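Local coordinates for UPF0336 protein Rv0637 (Mycobacterium tuberculosis, PDB 5ZY8), which probably acts as the HadC subunit of a (3R)-hydroxyacyl-[acyl-carrier-protein] dehydratase, at residues W104-I109 / R124-N129. Residues are numbered along the deposited sequence; the frame is centred on the assembly and turned at random.
Sequences WARMDI and RNLCTN
Trp104 to Asp108 pair with Arg124 to Thr128 as the two arms of an antiparallel beta hairpin, strands 102-113 and 120-129, inside the curved sheet of a hot dog fold. Trp104-Thr128, Arg106-Leu126 and Asp108-Arg124 are hydrogen-bonded pairs, each closed by two N-H to O=C bonds; between them, Ala105-Cys127 and Met107-Asn125 are non-hydrogen-bonded pairs, where CA-H...O contacts such as Met107 CA to Arg124 O (3.2 Å) fill in. On their outer edges the arms bond onward to strands 11-19 and 134-143.

Ala105, Met107, Asn125 and Cys127 share one face, that of the central helix 61-74, where Val67 and Phe71 touch Met107 and Gln68 touches Asn125. Here Met107 and Asn125 lie side by side, with Met107 CG 3.5 Å from Asn125 ND2.

The face of Trp104, Arg106, Asp108, Arg124, Leu126 and Thr128 carries a salt-bridge network. Arg106 grips Asp108 side-on within its own strand: Arg106 NE reaches Asp108 OD1 at 3.1 Å and Arg106 NH1 reaches Asp108 OD2 at 2.8 Å, both on syn lone pairs and close to the guanidinium plane. From the opposite strand, Arg124 NE makes a long salt bridge to Asp108 OD2 (3.8 Å), while Arg124 NH2 is bonded to Glu137 and Tyr139. Arg106 NH1 and Arg124 NH1 stand 4.0 Å apart, a like-charge approach that the shared carboxylate probably offsets in part.

Leu126 packs against both arginines. Its CG is anti to the backbone N (chi1 -154°); from there the methyls diverge, CD1 over a face of the Arg124 guanidinium and CD2 over one of Arg106, each displaced toward the rim, with Leu126 CD2 3.4 Å from Arg106 NH2.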
loop_
_atom_site.group_PDB
_atom_site.type_symbol
_atom_site.label_atom_id
_atom_site.label_comp_id
_atom_site.label_asym_id
_atom_site.label_seq_id
_atom_site.Cartn_x
_atom_site.Cartn_y
_atom_site.Cartn_z
ATOM N N TRP C 104 -14.630 -9.593 -9.205
ATOM C CA TRP C 104 -14.045 -10.524 -10.161
ATOM C C TRP C 104 -13.701 -9.760 -11.427
ATOM O O TRP C 104 -14.538 -9.033 -11.971
ATOM C CB TRP C 104 -14.989 -11.687 -10.486
ATOM C CG TRP C 104 -15.317 -12.542 -9.308
ATOM C CD1 TRP C 104 -16.361 -12.379 -8.435
ATOM C CD2 TRP C 104 -14.598 -13.699 -8.862
ATOM N NE1 TRP C 104 -16.335 -13.367 -7.471
ATOM C CE2 TRP C 104 -15.263 -14.189 -7.711
ATOM C CE3 TRP C 104 -13.460 -14.368 -9.321
ATOM C CZ2 TRP C 104 -14.821 -15.316 -7.016
ATOM C CZ3 TRP C 104 -13.030 -15.492 -8.636
ATOM C CH2 TRP C 104 -13.708 -15.953 -7.496
ATOM N N ALA C 105 -12.483 -9.952 -11.905
ATOM C CA ALA C 105 -11.945 -9.183 -13.008
ATOM C C ALA C 105 -11.888 -10.035 -14.266
ATOM O O ALA C 105 -11.680 -11.253 -14.219
ATOM C CB ALA C 105 -10.557 -8.641 -12.668
ATOM N N ARG C 106 -12.101 -9.365 -15.390
ATOM C CA ARG C 106 -12.113 -9.997 -16.700
ATOM C C ARG C 106 -11.624 -8.956 -17.690
ATOM O O ARG C 106 -12.245 -7.900 -17.830
ATOM C CB ARG C 106 -13.515 -10.500 -17.060
ATOM C CG ARG C 106 -13.592 -11.274 -18.363
ATOM C CD ARG C 106 -15.033 -11.426 -18.815
ATOM N NE ARG C 106 -15.328 -10.683 -20.038
ATOM C CZ ARG C 106 -16.560 -10.430 -20.476
ATOM N NH1 ARG C 106 -16.747 -9.749 -21.604
ATOM N NH2 ARG C 106 -17.608 -10.860 -19.782
ATOM N N MET C 107 -10.502 -9.227 -18.335
ATOM C CA MET C 107 -9.936 -8.307 -19.307
ATOM C C MET C 107 -10.233 -8.811 -20.714
ATOM O O MET C 107 -9.909 -9.954 -21.045
ATOM C CB MET C 107 -8.433 -8.181 -19.097
ATOM C CG MET C 107 -7.811 -6.958 -19.711
ATOM S SD MET C 107 -6.052 -7.268 -19.816
ATOM C CE MET C 107 -6.053 -8.521 -21.098
ATOM N N ASP C 108 -10.816 -7.951 -21.548
ATOM C CA ASP C 108 -10.942 -8.234 -22.969
ATOM C C ASP C 108 -9.981 -7.359 -23.763
ATOM O O ASP C 108 -9.712 -6.210 -23.403
ATOM C CB ASP C 108 -12.371 -7.976 -23.484
ATOM C CG ASP C 108 -13.444 -8.710 -22.686
ATOM O OD1 ASP C 108 -13.082 -9.535 -21.823
ATOM O OD2 ASP C 108 -14.655 -8.478 -22.942
ATOM N N ILE C 109 -9.519 -7.888 -24.889
ATOM C CA ILE C 109 -8.773 -7.077 -25.841
ATOM C C ILE C 109 -9.779 -6.337 -26.716
ATOM O O ILE C 109 -10.457 -6.934 -27.562
ATOM C CB ILE C 109 -7.815 -7.918 -26.683
ATOM C CG1 ILE C 109 -6.819 -8.617 -25.762
ATOM C CG2 ILE C 109 -7.148 -7.036 -27.739
ATOM C CD1 ILE C 109 -5.605 -7.799 -25.422
ATOM N N ARG C 124 -9.927 -3.675 -22.005
ATOM C CA ARG C 124 -11.162 -3.381 -21.283
ATOM C C ARG C 124 -11.201 -4.307 -20.079
ATOM O O ARG C 124 -11.295 -5.527 -20.231
ATOM C CB ARG C 124 -12.393 -3.568 -22.178
ATOM C CG ARG C 124 -13.745 -3.663 -21.448
ATOM C CD ARG C 124 -14.890 -3.916 -22.445
ATOM N NE ARG C 124 -15.802 -5.002 -22.073
ATOM C CZ ARG C 124 -17.105 -4.848 -21.846
ATOM N NH1 ARG C 124 -17.852 -5.898 -21.525
ATOM N NH2 ARG C 124 -17.664 -3.648 -21.943
ATOM N N ASN C 125 -11.109 -3.735 -18.890
ATOM C CA ASN C 125 -11.175 -4.513 -17.663
ATOM C C ASN C 125 -12.597 -4.433 -17.121
ATOM O O ASN C 125 -13.078 -3.359 -16.745
ATOM C CB ASN C 125 -10.134 -4.028 -16.658
ATOM C CG ASN C 125 -8.714 -4.313 -17.128
ATOM O OD1 ASN C 125 -8.165 -3.585 -17.966
ATOM N ND2 ASN C 125 -8.137 -5.413 -16.640
ATOM N N LEU C 126 -13.261 -5.582 -17.112
ATOM C CA LEU C 126 -14.603 -5.756 -16.574
ATOM C C LEU C 126 -14.545 -6.186 -15.114
ATOM O O LEU C 126 -13.800 -7.109 -14.766
ATOM C CB LEU C 126 -15.324 -6.819 -17.396
ATOM C CG LEU C 126 -16.837 -6.756 -17.442
ATOM C CD1 LEU C 126 -17.249 -5.735 -18.492
ATOM C CD2 LEU C 126 -17.430 -8.127 -17.730
ATOM N N CYS C 127 -15.332 -5.536 -14.260
ATOM C CA CYS C 127 -15.390 -5.901 -12.846
ATOM C C CYS C 127 -16.823 -6.239 -12.466
ATOM O O CYS C 127 -17.735 -5.423 -12.651
ATOM C CB CYS C 127 -14.834 -4.799 -11.937
ATOM S SG CYS C 127 -13.168 -4.294 -12.354
ATOM N N THR C 128 -17.008 -7.443 -11.945
ATOM C CA THR C 128 -18.294 -7.937 -11.488
ATOM C C THR C 128 -18.162 -8.341 -10.023
ATOM O O THR C 128 -17.057 -8.589 -9.533
ATOM C CB THR C 128 -18.752 -9.123 -12.363
ATOM O OG1 THR C 128 -18.853 -10.306 -11.562
ATOM C CG2 THR C 128 -17.745 -9.373 -13.502
ATOM N N ASN C 129 -19.291 -8.415 -9.312
ATOM C CA ASN C 129 -19.247 -8.806 -7.910
ATOM C C ASN C 129 -19.743 -10.239 -7.743
ATOM O O ASN C 129 -20.006 -10.950 -8.723
ATOM C CB ASN C 129 -20.036 -7.831 -7.035
ATOM C CG ASN C 129 -21.512 -7.755 -7.392
ATOM O OD1 ASN C 129 -22.114 -8.725 -7.843
ATOM N ND2 ASN C 129 -22.109 -6.598 -7.144
#